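Peptide-binding protein (PDB 6SQX) cleaves bacterial peptidoglycan as a secreted NlpC/P60 D,L-endopeptidase, probably of the cysteine type, with an SH3-type domain alongside the peptidase domain. Local coordinates at residues F131-C136 against L189-T194; A149-L154 against S179-G184; T185-I190 against S213-V218; K196-I201 against W209-S214. All blocks are in the same frame, centred on the assembly; numbering follows the deposited sequence.

Contact 1 (F131-C136 against L189-T194)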
loop_
_atom_site.group_PDB
_atom_site.type_symbol
_atom_site.label_atom_id
_atom_site.label_comp_id
_atom_site.label_asym_id
_atom_site.label_seq_id
_atom_site.Cartn_x
_atom_site.Cartn_y
_atom_site.Cartn_z
ATOM N N PHE A 131 -5.495 -21.972 -18.013
ATOM C CA PHE A 131 -5.446 -21.540 -16.622
ATOM C C PHE A 131 -5.902 -22.650 -15.676
ATOM O O PHE A 131 -6.923 -23.305 -15.931
ATOM C CB PHE A 131 -6.378 -20.338 -16.427
ATOM C CG PHE A 131 -6.382 -19.796 -15.001
ATOM C CD1 PHE A 131 -7.224 -20.348 -14.035
ATOM C CD2 PHE A 131 -5.507 -18.770 -14.612
ATOM C CE1 PHE A 131 -7.216 -19.891 -12.718
ATOM C CE2 PHE A 131 -5.518 -18.304 -13.309
ATOM C CZ PHE A 131 -6.358 -18.855 -12.351
ATOM N N PRO A 132 -5.204 -22.855 -14.543
ATOM C CA PRO A 132 -3.917 -22.257 -14.173
ATOM C C PRO A 132 -2.803 -23.181 -14.672
ATOM O O PRO A 132 -2.883 -24.400 -14.439
ATOM C CB PRO A 132 -3.994 -22.225 -12.639
ATOM C CG PRO A 132 -4.808 -23.444 -12.270
ATOM C CD PRO A 132 -5.791 -23.636 -13.428
ATOM N N ASN A 133 -1.799 -22.657 -15.380
ATOM C CA ASN A 133 -0.862 -23.541 -16.068
ATOM C C ASN A 133 0.416 -23.831 -15.296
ATOM O O ASN A 133 1.295 -24.522 -15.833
ATOM C CB ASN A 133 -0.544 -23.054 -17.486
ATOM C CG ASN A 133 0.269 -21.780 -17.501
ATOM O OD1 ASN A 133 0.853 -21.373 -16.491
ATOM N ND2 ASN A 133 0.322 -21.141 -18.665
ATOM N N ILE A 134 0.538 -23.371 -14.057
ATOM C CA ILE A 134 1.676 -23.718 -13.204
ATOM C C ILE A 134 1.261 -24.890 -12.321
ATOM O O ILE A 134 0.338 -24.741 -11.515
ATOM C CB ILE A 134 2.156 -22.525 -12.365
ATOM C CG1 ILE A 134 2.752 -21.466 -13.296
ATOM C CG2 ILE A 134 3.207 -22.994 -11.329
ATOM C CD1 ILE A 134 3.275 -20.226 -12.604
ATOM N N PRO A 135 1.882 -26.061 -12.450
ATOM C CA PRO A 135 1.444 -27.201 -11.635
ATOM C C PRO A 135 1.651 -26.921 -10.155
ATOM O O PRO A 135 2.514 -26.130 -9.770
ATOM C CB PRO A 135 2.354 -28.347 -12.097
ATOM C CG PRO A 135 2.976 -27.882 -13.377
ATOM C CD PRO A 135 3.015 -26.393 -13.326
ATOM N N CYS A 136 0.855 -27.575 -9.310
ATOM C CA CYS A 136 1.006 -27.335 -7.878
ATOM C C CYS A 136 1.018 -28.625 -7.064
ATOM O O CYS A 136 0.598 -28.631 -5.905
ATOM C CB CYS A 136 -0.015 -26.339 -7.329
ATOM S SG CYS A 136 0.552 -25.588 -5.751
ATOM N N LEU A 189 2.390 -18.926 -6.922
ATOM C CA LEU A 189 2.522 -18.812 -8.366
ATOM C C LEU A 189 1.299 -19.458 -9.011
ATOM O O LEU A 189 0.941 -20.598 -8.670
ATOM C CB LEU A 189 3.807 -19.510 -8.827
ATOM C CG LEU A 189 5.096 -19.076 -8.097
ATOM C CD1 LEU A 189 6.272 -19.758 -8.781
ATOM C CD2 LEU A 189 5.304 -17.566 -7.994
ATOM N N ILE A 190 0.642 -18.756 -9.940
ATOM C CA ILE A 190 -0.640 -19.197 -10.486
ATOM C C ILE A 190 -0.519 -19.642 -11.939
ATOM O O ILE A 190 -0.963 -20.739 -12.301
ATOM C CB ILE A 190 -1.713 -18.099 -10.337
ATOM C CG1 ILE A 190 -1.885 -17.686 -8.878
ATOM C CG2 ILE A 190 -3.068 -18.573 -10.936
ATOM C CD1 ILE A 190 -2.476 -16.273 -8.753
ATOM N N HIS A 191 0.061 -18.800 -12.794
ATOM C CA HIS A 191 -0.066 -18.984 -14.233
ATOM C C HIS A 191 1.057 -18.211 -14.900
ATOM O O HIS A 191 1.431 -17.136 -14.430
ATOM C CB HIS A 191 -1.439 -18.434 -14.659
ATOM C CG HIS A 191 -1.822 -18.748 -16.075
ATOM N ND1 HIS A 191 -2.280 -19.988 -16.462
ATOM C CD2 HIS A 191 -1.832 -17.976 -17.192
ATOM C CE1 HIS A 191 -2.539 -19.975 -17.755
ATOM N NE2 HIS A 191 -2.291 -18.765 -18.224
ATOM N N MET A 192 1.609 -18.742 -15.978
ATOM C CA MET A 192 2.731 -18.100 -16.658
ATOM C C MET A 192 2.320 -17.707 -18.075
ATOM O O MET A 192 1.594 -18.452 -18.751
ATOM C CB MET A 192 3.968 -19.038 -16.676
ATOM C CG MET A 192 5.239 -18.456 -17.313
ATOM S SD MET A 192 6.754 -19.352 -16.856
ATOM C CE MET A 192 6.161 -21.028 -16.935
ATOM N N SER A 193 2.784 -16.541 -18.528
ATOM C CA SER A 193 2.507 -16.073 -19.878
ATOM C C SER A 193 3.146 -16.996 -20.925
ATOM O O SER A 193 4.071 -17.765 -20.640
ATOM C CB SER A 193 3.001 -14.636 -20.046
ATOM O OG SER A 193 4.408 -14.588 -19.865
ATOM N N THR A 194 2.631 -16.917 -22.154
ATOM C CA THR A 194 3.152 -17.781 -23.211
ATOM C C THR A 194 4.633 -17.522 -23.463
ATOM O O THR A 194 5.406 -18.470 -23.674
ATOM C CB THR A 194 2.338 -17.611 -24.495
ATOM O OG1 THR A 194 0.959 -17.906 -24.222
ATOM C CG2 THR A 194 2.852 -18.536 -25.613
#
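The carboxamide of Asn133 lies flat on the imidazole of His191, the two planes 16° apart, with ND2 displaced toward the ring's rim and 3.2 Å from His191 CE1. Its chi1 of 69° sets CG between the backbone N and the carbonyl carbon, a crowded position that lets the amide reach the next residue of the strand. There it meets the backbone of Met192 twice: Met192 N donates to Asn133 OD1 on a lone pair at 2.8 Å, and Asn133 ND2 returns a nearly straight bond (169°) to Met192 O at 3.0 Å. This paired grip fixes the amide's rotation. The backbone N of Asn133 adds a third bond, 2.9 Å to His191 ND1 and close to the imidazole plane, so ND1 acts as acceptor, while His191 NE2 bonds to Met126 O; a proton on NE2 is therefore likely. Phe131 approaches the imidazole's other face obliquely, and its CE2 presses on Ile190 CG2 at 3.4 Å. Ile134 CD1 rests 3.9 Å from Leu189 CB. Ile190 and His191 form a classic beta bulge opposite Leu200. The irregular segment 131-136, with a cis peptide before Pro132 and Cys136 disulfide-bonded to Cys141, thus links helix 118-126 to the SH3-like sheet along strand 186-192, while Phe131 also reaches helix 90-102 and strand 198-203.

Contact 2 (A149-L154 against S179-G184)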
loop_
_atom_site.group_PDB
_atom_site.type_symbol
_atom_site.label_atom_id
_atom_site.label_comp_id
_atom_site.label_asym_id
_atom_site.label_seq_id
_atom_site.Cartn_x
_atom_site.Cartn_y
_atom_site.Cartn_z
ATOM N N ALA A 149 8.950 -5.876 -6.779
ATOM C CA ALA A 149 8.169 -6.027 -7.996
ATOM C C ALA A 149 6.984 -5.064 -8.048
ATOM O O ALA A 149 6.265 -4.892 -7.051
ATOM C CB ALA A 149 7.676 -7.481 -8.096
ATOM N N GLN A 150 6.768 -4.469 -9.222
ATOM C CA GLN A 150 5.535 -3.733 -9.487
ATOM C C GLN A 150 4.496 -4.695 -10.042
ATOM O O GLN A 150 4.665 -5.223 -11.148
ATOM C CB GLN A 150 5.793 -2.586 -10.471
ATOM C CG GLN A 150 6.704 -1.519 -9.801
ATOM C CD GLN A 150 6.865 -0.302 -10.600
ATOM O OE1 GLN A 150 5.971 0.532 -10.669
ATOM N NE2 GLN A 150 8.015 -0.186 -11.261
ATOM N N VAL A 151 3.444 -4.949 -9.251
ATOM C CA VAL A 151 2.404 -5.891 -9.654
ATOM C C VAL A 151 1.486 -5.167 -10.619
ATOM O O VAL A 151 1.033 -4.028 -10.357
ATOM C CB VAL A 151 1.625 -6.394 -8.428
ATOM C CG1 VAL A 151 0.514 -7.407 -8.898
ATOM C CG2 VAL A 151 2.583 -7.056 -7.433
ATOM N N ARG A 152 1.194 -5.834 -11.729
ATOM C CA ARG A 152 0.469 -5.255 -12.854
ATOM C C ARG A 152 -0.842 -6.021 -13.085
ATOM O O ARG A 152 -0.890 -7.248 -12.930
ATOM C CB ARG A 152 1.330 -5.390 -14.154
ATOM C CG ARG A 152 2.811 -4.880 -14.021
ATOM C CD ARG A 152 2.889 -3.346 -13.856
ATOM N NE ARG A 152 2.567 -2.696 -15.128
ATOM C CZ ARG A 152 2.282 -1.409 -15.276
ATOM N NH1 ARG A 152 2.261 -0.631 -14.186
ATOM N NH2 ARG A 152 2.018 -0.916 -16.492
ATOM N N SER A 153 -1.892 -5.314 -13.507
ATOM C CA SER A 153 -3.153 -6.023 -13.705
ATOM C C SER A 153 -3.152 -6.880 -14.963
ATOM O O SER A 153 -3.984 -7.792 -15.071
ATOM C CB SER A 153 -4.299 -5.035 -13.739
ATOM O OG SER A 153 -4.260 -4.223 -14.894
ATOM N N LEU A 154 -2.298 -6.584 -15.936
ATOM C CA LEU A 154 -2.080 -7.329 -17.166
ATOM C C LEU A 154 -0.578 -7.488 -17.315
ATOM O O LEU A 154 0.179 -6.656 -16.801
ATOM C CB LEU A 154 -2.582 -6.522 -18.372
ATOM C CG LEU A 154 -4.094 -6.308 -18.446
ATOM C CD1 LEU A 154 -4.415 -5.358 -19.597
ATOM C CD2 LEU A 154 -4.808 -7.667 -18.628
ATOM N N SER A 179 0.299 -2.742 -7.169
ATOM C CA SER A 179 0.940 -2.794 -5.858
ATOM C C SER A 179 2.450 -2.869 -6.028
ATOM O O SER A 179 2.946 -3.211 -7.103
ATOM C CB SER A 179 0.513 -4.039 -5.071
ATOM O OG SER A 179 -0.893 -4.006 -4.873
ATOM N N ALA A 180 3.173 -2.612 -4.932
ATOM C CA ALA A 180 4.618 -2.819 -4.897
ATOM C C ALA A 180 4.903 -3.867 -3.830
ATOM O O ALA A 180 4.633 -3.626 -2.645
ATOM C CB ALA A 180 5.334 -1.521 -4.510
ATOM N N LEU A 181 5.446 -5.024 -4.240
ATOM C CA LEU A 181 5.780 -6.110 -3.310
ATOM C C LEU A 181 7.283 -6.213 -3.118
ATOM O O LEU A 181 8.044 -6.176 -4.088
ATOM C CB LEU A 181 5.241 -7.479 -3.799
ATOM C CG LEU A 181 3.735 -7.653 -3.951
ATOM C CD1 LEU A 181 3.405 -9.050 -4.482
ATOM C CD2 LEU A 181 3.037 -7.386 -2.641
ATOM N N TRP A 182 7.692 -6.401 -1.870
ATOM C CA TRP A 182 9.109 -6.382 -1.556
ATOM C C TRP A 182 9.734 -7.773 -1.601
ATOM O O TRP A 182 9.085 -8.791 -1.335
ATOM C CB TRP A 182 9.290 -5.802 -0.142
ATOM C CG TRP A 182 8.543 -4.517 0.029
ATOM C CD1 TRP A 182 7.579 -4.260 0.945
ATOM C CD2 TRP A 182 8.651 -3.325 -0.784
ATOM N NE1 TRP A 182 7.062 -2.997 0.769
ATOM C CE2 TRP A 182 7.706 -2.393 -0.281
ATOM C CE3 TRP A 182 9.427 -2.968 -1.891
ATOM C CZ2 TRP A 182 7.543 -1.122 -0.824
ATOM C CZ3 TRP A 182 9.273 -1.682 -2.426
ATOM C CH2 TRP A 182 8.340 -0.777 -1.888
ATOM N N THR A 183 11.046 -7.803 -1.886
ATOM C CA THR A 183 11.804 -9.041 -1.790
ATOM C C THR A 183 11.511 -9.701 -0.454
ATOM O O THR A 183 11.516 -9.047 0.595
ATOM C CB THR A 183 13.299 -8.667 -1.846
ATOM O OG1 THR A 183 13.582 -8.099 -3.123
ATOM C CG2 THR A 183 14.188 -9.907 -1.609
ATOM N N GLY A 184 11.263 -11.017 -0.491
ATOM C CA GLY A 184 10.941 -11.780 0.706
ATOM C C GLY A 184 9.463 -12.104 0.870
ATOM O O GLY A 184 9.128 -12.902 1.766
#
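Strands 149-152 and 177-181 run antiparallel, their short axes 4.8 Å apart at closest approach and inclined at 142°, in a two-stranded ladder held by three backbone hydrogen bonds. Ala149 and Leu181 form a hydrogen-bonded pair closed from both ends: Ala149 N reaches Leu181 O at 2.9 Å, nearly along the C=O axis, and Leu181 N reaches Ala149 O at 2.9 Å in the carbonyl plane. Val151 N then donates to Ser179 O at 2.8 Å. Between these lies the non-hydrogen-bonded pair Gln150 and Ala180, where Ala180 CA adds a CA-H...O contact to Ala149 O at 3.4 Å.

The side chains divide between the two faces of the ladder. Ala149, Val151, Ser179 and Leu181 share one, and there Val151 crosses Leu181 obliquely, its CG2 meeting Leu181 CD1 at 3.7 Å. The meeting follows from the torsions, since Val151 CG2 and Leu181 CG both stand anti to their own carbonyl carbons (Leu181 chi1 -62°). Strand 206-211 packs on this face, with Val210 against Ala149 and Val151. Ser179 OG bonds to Thr206 OG1 and to Arg341 NE. Gln150 and Ala180 take the other face, where Gln150 OE1 accepts from the backbone N of Asp319 in the NlpC/P60 family region.

The ladder is thus polar in its backbone and largely apolar on the face with Val210: main-chain bonds set the register, and the polar ends of Ser179 and Gln150 find partners beyond it, both tying the SH3-like part to the peptidase part, through Arg341 and Asp319.

Contact 3 (T185-I190 against S213-V218)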
loop_
_atom_site.group_PDB
_atom_site.type_symbol
_atom_site.label_atom_id
_atom_site.label_comp_id
_atom_site.label_asym_id
_atom_site.label_seq_id
_atom_site.Cartn_x
_atom_site.Cartn_y
_atom_site.Cartn_z
ATOM N N THR A 185 8.573 -11.479 0.068
ATOM C CA THR A 185 7.129 -11.647 0.300
ATOM C C THR A 185 6.696 -13.069 -0.056
ATOM O O THR A 185 6.937 -13.505 -1.184
ATOM C CB THR A 185 6.328 -10.667 -0.569
ATOM O OG1 THR A 185 6.708 -9.306 -0.268
ATOM C CG2 THR A 185 4.856 -10.790 -0.260
ATOM N N PRO A 186 6.042 -13.795 0.861
ATOM C CA PRO A 186 5.466 -15.113 0.512
ATOM C C PRO A 186 4.321 -14.957 -0.491
ATOM O O PRO A 186 3.422 -14.121 -0.320
ATOM C CB PRO A 186 4.943 -15.637 1.860
ATOM C CG PRO A 186 5.720 -14.915 2.906
ATOM C CD PRO A 186 5.848 -13.501 2.296
ATOM N N ILE A 187 4.362 -15.757 -1.555
ATOM C CA ILE A 187 3.373 -15.671 -2.628
ATOM C C ILE A 187 2.975 -17.072 -3.074
ATOM O O ILE A 187 3.547 -18.077 -2.660
ATOM C CB ILE A 187 3.877 -14.851 -3.844
ATOM C CG1 ILE A 187 5.168 -15.514 -4.376
ATOM C CG2 ILE A 187 4.111 -13.385 -3.430
ATOM C CD1 ILE A 187 5.736 -14.896 -5.615
ATOM N N MET A 188 1.989 -17.114 -3.951
ATOM C CA MET A 188 1.678 -18.321 -4.684
ATOM C C MET A 188 1.768 -18.006 -6.165
ATOM O O MET A 188 1.297 -16.948 -6.602
ATOM C CB MET A 188 0.248 -18.735 -4.377
ATOM C CG MET A 188 -0.208 -20.008 -5.120
ATOM S SD MET A 188 -1.820 -20.666 -4.633
ATOM C CE MET A 188 -1.412 -21.362 -3.009
ATOM N N LEU A 189 2.390 -18.926 -6.922
ATOM C CA LEU A 189 2.522 -18.812 -8.366
ATOM C C LEU A 189 1.299 -19.458 -9.011
ATOM O O LEU A 189 0.941 -20.598 -8.670
ATOM C CB LEU A 189 3.807 -19.510 -8.827
ATOM C CG LEU A 189 5.096 -19.076 -8.097
ATOM C CD1 LEU A 189 6.272 -19.758 -8.781
ATOM C CD2 LEU A 189 5.304 -17.566 -7.994
ATOM N N ILE A 190 0.642 -18.756 -9.940
ATOM C CA ILE A 190 -0.640 -19.197 -10.486
ATOM C C ILE A 190 -0.519 -19.642 -11.939
ATOM O O ILE A 190 -0.963 -20.739 -12.301
ATOM C CB ILE A 190 -1.713 -18.099 -10.337
ATOM C CG1 ILE A 190 -1.885 -17.686 -8.878
ATOM C CG2 ILE A 190 -3.068 -18.573 -10.936
ATOM C CD1 ILE A 190 -2.476 -16.273 -8.753
ATOM N N SER A 213 11.339 -13.162 -13.664
ATOM C CA SER A 213 12.624 -13.084 -12.982
ATOM C C SER A 213 12.516 -12.537 -11.563
ATOM O O SER A 213 13.493 -12.605 -10.809
ATOM C CB SER A 213 13.583 -12.217 -13.802
ATOM O OG SER A 213 13.050 -10.914 -13.978
ATOM N N SER A 214 11.382 -11.961 -11.179
ATOM C CA SER A 214 11.247 -11.373 -9.850
ATOM C C SER A 214 10.714 -12.358 -8.818
ATOM O O SER A 214 10.623 -12.008 -7.635
ATOM C CB SER A 214 10.338 -10.141 -9.902
ATOM O OG SER A 214 8.965 -10.503 -9.856
ATOM N N ILE A 215 10.381 -13.584 -9.229
ATOM C CA ILE A 215 9.807 -14.564 -8.325
ATOM C C ILE A 215 10.500 -15.916 -8.477
ATOM O O ILE A 215 11.201 -16.174 -9.461
ATOM C CB ILE A 215 8.265 -14.691 -8.519
ATOM C CG1 ILE A 215 7.826 -14.951 -9.985
ATOM C CG2 ILE A 215 7.601 -13.360 -8.108
ATOM C CD1 ILE A 215 8.013 -16.357 -10.467
ATOM N N ALA A 216 10.318 -16.764 -7.464
ATOM C CA ALA A 216 10.864 -18.120 -7.495
ATOM C C ALA A 216 9.958 -19.004 -6.654
ATOM O O ALA A 216 9.309 -18.524 -5.731
ATOM C CB ALA A 216 12.283 -18.117 -6.905
ATOM N N ASN A 217 9.883 -20.298 -6.983
ATOM C CA ASN A 217 9.118 -21.158 -6.092
ATOM C C ASN A 217 9.969 -21.584 -4.905
ATOM O O ASN A 217 11.191 -21.396 -4.882
ATOM C CB ASN A 217 8.457 -22.365 -6.787
ATOM C CG ASN A 217 9.433 -23.389 -7.259
ATOM O OD1 ASN A 217 10.476 -23.068 -7.836
ATOM N ND2 ASN A 217 9.081 -24.669 -7.053
ATOM N N VAL A 218 9.311 -22.091 -3.867
ATOM C CA VAL A 218 9.999 -22.536 -2.664
ATOM C C VAL A 218 9.584 -23.969 -2.387
ATOM O O VAL A 218 8.465 -24.377 -2.724
ATOM C CB VAL A 218 9.746 -21.628 -1.436
ATOM C CG1 VAL A 218 10.249 -20.209 -1.721
ATOM C CG2 VAL A 218 8.278 -21.578 -1.069
#
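Ile187 (chi1 58°) and Ile215 (chi1 53°) both place CG1 between the backbone N and the carbonyl carbon, and in Ile187 the extended chi2 then carries CD1 straight out toward the opposing strand. Leu189 instead has CG anti to the carbonyl carbon, and from there its two methyls diverge toward Ile215 and Asn217. These residues meet in the core of a small SH3-like barrel, where strands 186-190 and 215-217 pass each other nearly at right angles (83°) with their axes 8.0 Å apart at closest approach. At that separation the strands meet through side chains. Leu189 and Ile215 meet tip to tip, Leu189 CD2 standing 3.9 Å from Ile215 CD1. The other branch, Leu189 CD1, comes crosswise against Asn217 CB at 3.9 Å; the amide of Asn217 turns elsewhere, its ND2 bonding to Ser140 O.

Strand 142-145 lies between the two strands in sheet order, and Ile187 packs on its Val145. On further sides, Leu189 touches Ile201 of strand 198-203, and Ile215 touches Val210 of strand 206-211, so the apolar cluster draws on successive strands of the same curved sheet. Buried branched aliphatic groups fill this centre, and the packing is tightest where the two isoleucines cross at about a right angle: Ile187 CD1 lies only 3.5 Å from Ile215 CG2, inside normal van der Waals distance.

Contact 4 (K196-I201 against W209-S214)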
loop_
_atom_site.group_PDB
_atom_site.type_symbol
_atom_site.label_atom_id
_atom_site.label_comp_id
_atom_site.label_asym_id
_atom_site.label_seq_id
_atom_site.Cartn_x
_atom_site.Cartn_y
_atom_site.Cartn_z
ATOM N N LYS A 196 6.709 -16.617 -21.300
ATOM C CA LYS A 196 7.358 -16.950 -20.041
ATOM C C LYS A 196 7.915 -15.744 -19.311
ATOM O O LYS A 196 8.488 -15.908 -18.211
ATOM C CB LYS A 196 8.443 -18.032 -20.174
ATOM C CG LYS A 196 7.899 -19.312 -20.805
ATOM C CD LYS A 196 8.913 -20.460 -20.769
ATOM C CE LYS A 196 8.409 -21.646 -21.593
ATOM N NZ LYS A 196 7.086 -22.128 -21.082
ATOM N N LYS A 197 7.739 -14.531 -19.845
ATOM C CA LYS A 197 8.349 -13.373 -19.205
ATOM C C LYS A 197 7.576 -12.870 -17.996
ATOM O O LYS A 197 8.135 -12.094 -17.221
ATOM C CB LYS A 197 8.520 -12.248 -20.223
ATOM C CG LYS A 197 9.465 -12.598 -21.371
ATOM C CD LYS A 197 9.556 -11.446 -22.368
ATOM C CE LYS A 197 10.623 -11.678 -23.432
ATOM N NZ LYS A 197 10.792 -10.459 -24.282
ATOM N N TRP A 198 6.305 -13.247 -17.849
ATOM C CA TRP A 198 5.453 -12.758 -16.773
ATOM C C TRP A 198 4.798 -13.923 -16.047
ATOM O O TRP A 198 4.448 -14.936 -16.658
ATOM C CB TRP A 198 4.342 -11.875 -17.335
ATOM C CG TRP A 198 4.838 -10.624 -17.966
ATOM C CD1 TRP A 198 5.214 -10.462 -19.276
ATOM C CD2 TRP A 198 4.975 -9.334 -17.341
ATOM N NE1 TRP A 198 5.594 -9.151 -19.499
ATOM C CE2 TRP A 198 5.467 -8.443 -18.330
ATOM C CE3 TRP A 198 4.760 -8.854 -16.039
ATOM C CZ2 TRP A 198 5.716 -7.099 -18.060
ATOM C CZ3 TRP A 198 5.009 -7.510 -15.770
ATOM C CH2 TRP A 198 5.509 -6.663 -16.763
ATOM N N THR A 199 4.592 -13.760 -14.736
ATOM C CA THR A 199 3.911 -14.756 -13.920
ATOM C C THR A 199 2.812 -14.077 -13.127
ATOM O O THR A 199 3.030 -13.009 -12.552
ATOM C CB THR A 199 4.906 -15.478 -12.996
ATOM O OG1 THR A 199 5.846 -16.184 -13.812
ATOM C CG2 THR A 199 4.189 -16.506 -12.114
ATOM N N LEU A 200 1.618 -14.678 -13.131
ATOM C CA LEU A 200 0.497 -14.214 -12.334
ATOM C C LEU A 200 0.659 -14.804 -10.943
ATOM O O LEU A 200 0.855 -16.017 -10.804
ATOM C CB LEU A 200 -0.798 -14.757 -12.955
ATOM C CG LEU A 200 -2.106 -14.370 -12.216
ATOM C CD1 LEU A 200 -2.340 -12.833 -12.031
ATOM C CD2 LEU A 200 -3.323 -15.050 -12.865
ATOM N N ILE A 201 0.667 -13.945 -9.914
ATOM C CA ILE A 201 0.925 -14.345 -8.533
ATOM C C ILE A 201 -0.122 -13.736 -7.612
ATOM O O ILE A 201 -0.867 -12.828 -7.990
ATOM C CB ILE A 201 2.332 -13.886 -8.072
ATOM C CG1 ILE A 201 2.434 -12.327 -7.976
ATOM C CG2 ILE A 201 3.378 -14.426 -9.046
ATOM C CD1 ILE A 201 3.646 -11.828 -7.246
ATOM N N TRP A 209 0.255 -9.598 -12.074
ATOM C CA TRP A 209 1.365 -10.111 -12.861
ATOM C C TRP A 209 2.664 -9.390 -12.512
ATOM O O TRP A 209 2.687 -8.161 -12.304
ATOM C CB TRP A 209 1.089 -9.877 -14.350
ATOM C CG TRP A 209 -0.152 -10.606 -14.873
ATOM C CD1 TRP A 209 -1.448 -10.182 -14.788
ATOM C CD2 TRP A 209 -0.184 -11.868 -15.549
ATOM N NE1 TRP A 209 -2.294 -11.122 -15.353
ATOM C CE2 TRP A 209 -1.539 -12.150 -15.851
ATOM C CE3 TRP A 209 0.800 -12.777 -15.938
ATOM C CZ2 TRP A 209 -1.939 -13.312 -16.526
ATOM C CZ3 TRP A 209 0.405 -13.941 -16.592
ATOM C CH2 TRP A 209 -0.950 -14.186 -16.900
ATOM N N VAL A 210 3.759 -10.146 -12.495
ATOM C CA VAL A 210 5.097 -9.604 -12.225
ATOM C C VAL A 210 6.063 -10.274 -13.184
ATOM O O VAL A 210 5.777 -11.353 -13.711
ATOM C CB VAL A 210 5.556 -9.893 -10.781
ATOM C CG1 VAL A 210 4.672 -9.157 -9.744
ATOM C CG2 VAL A 210 5.617 -11.427 -10.551
ATOM N N PRO A 211 7.226 -9.680 -13.414
ATOM C CA PRO A 211 8.238 -10.357 -14.234
ATOM C C PRO A 211 8.597 -11.699 -13.621
ATOM O O PRO A 211 8.768 -11.824 -12.406
ATOM C CB PRO A 211 9.436 -9.401 -14.175
ATOM C CG PRO A 211 8.787 -8.054 -13.886
ATOM C CD PRO A 211 7.688 -8.367 -12.929
ATOM N N THR A 212 8.705 -12.715 -14.482
ATOM C CA THR A 212 9.072 -14.036 -13.982
ATOM C C THR A 212 10.403 -14.006 -13.233
ATOM O O THR A 212 10.574 -14.719 -12.234
ATOM C CB THR A 212 9.077 -15.026 -15.134
ATOM O OG1 THR A 212 7.747 -15.072 -15.677
ATOM C CG2 THR A 212 9.546 -16.443 -14.688
ATOM N N SER A 213 11.339 -13.162 -13.664
ATOM C CA SER A 213 12.624 -13.084 -12.982
ATOM C C SER A 213 12.516 -12.537 -11.563
ATOM O O SER A 213 13.493 -12.605 -10.809
ATOM C CB SER A 213 13.583 -12.217 -13.802
ATOM O OG SER A 213 13.050 -10.914 -13.978
ATOM N N SER A 214 11.382 -11.961 -11.179
ATOM C CA SER A 214 11.247 -11.373 -9.850
ATOM C C SER A 214 10.714 -12.358 -8.818
ATOM O O SER A 214 10.623 -12.008 -7.635
ATOM C CB SER A 214 10.338 -10.141 -9.902
ATOM O OG SER A 214 8.965 -10.503 -9.856
HETATM O O HOH W 1 11.140 -12.286 -16.588
#
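Leu200 lies over one face of the Trp209 indole, its CB 3.7 Å from the centroid of the six-membered ring and almost exactly on the normal, a CH-pi contact. With CG anti to the backbone N (chi1 179°), the leucine runs on across the indole so that Leu200 CD1 comes to 3.7 Å from Trp209 NE1. On the other face of the strand pair, Ile201 CD1 crosses Val210 and touches its CG1 at 3.8 Å. Trp198 turns the edge of its ring to the peptide joining Trp209 and Val210 and sets CZ3 by Pro211 CD.

These groups project from the beta hairpin 198-203/206-211 of the SH3-like domain, antiparallel, with Thr199 and Val210 as a hydrogen-bonded pair: Thr199 N donates to Val210 O at 2.9 Å and Val210 N to Thr199 O at 3.0 Å. Past the strand end, Thr212 continues the pairing as the chain enters a 3-10 turn. Thr212 N bonds to Lys197 O, almost straight at 173°, from above the carbonyl plane, and Thr212 OG1 donates to Lys196 O at 2.8 Å. Thr199 OG1 lies 2.9 Å from that same hydroxyl oxygen, Thr212 OG1.

Farther out, a water bridges Lys197 O and Ser213 N, and Pro211 O accepts from both N and OG of Ser214. Trp209 NE1 is held by Glu94 of helix 90-102, whose Ile90 also touches Leu200.

Contacts 1, 3 and 4 all reach one five-stranded antiparallel SH3-like sheet, contact 1 by way of a loop laid on strand 186-192; contact 2 is the separate ladder 149-152/177-181 beside it. Contacts 1 and 3 share Leu189 and Ile190, their centres about 12 Å apart; contact 4 lies on the adjoining hairpin, its centre about 10 Å from that of contact 1 and about 9 Å from that of contact 3. Along the chain, contact 2 is nested within the loop closed by contact 1, and contacts 3 and 4 share Ser213 and Ser214. Arg152 O to Trp209 N, a probable hydrogen bond, joins contacts 2 and 4. Strand 186-192 is thus the common element, bonded to strand 198-203, while contact 2 reaches the peptidase part.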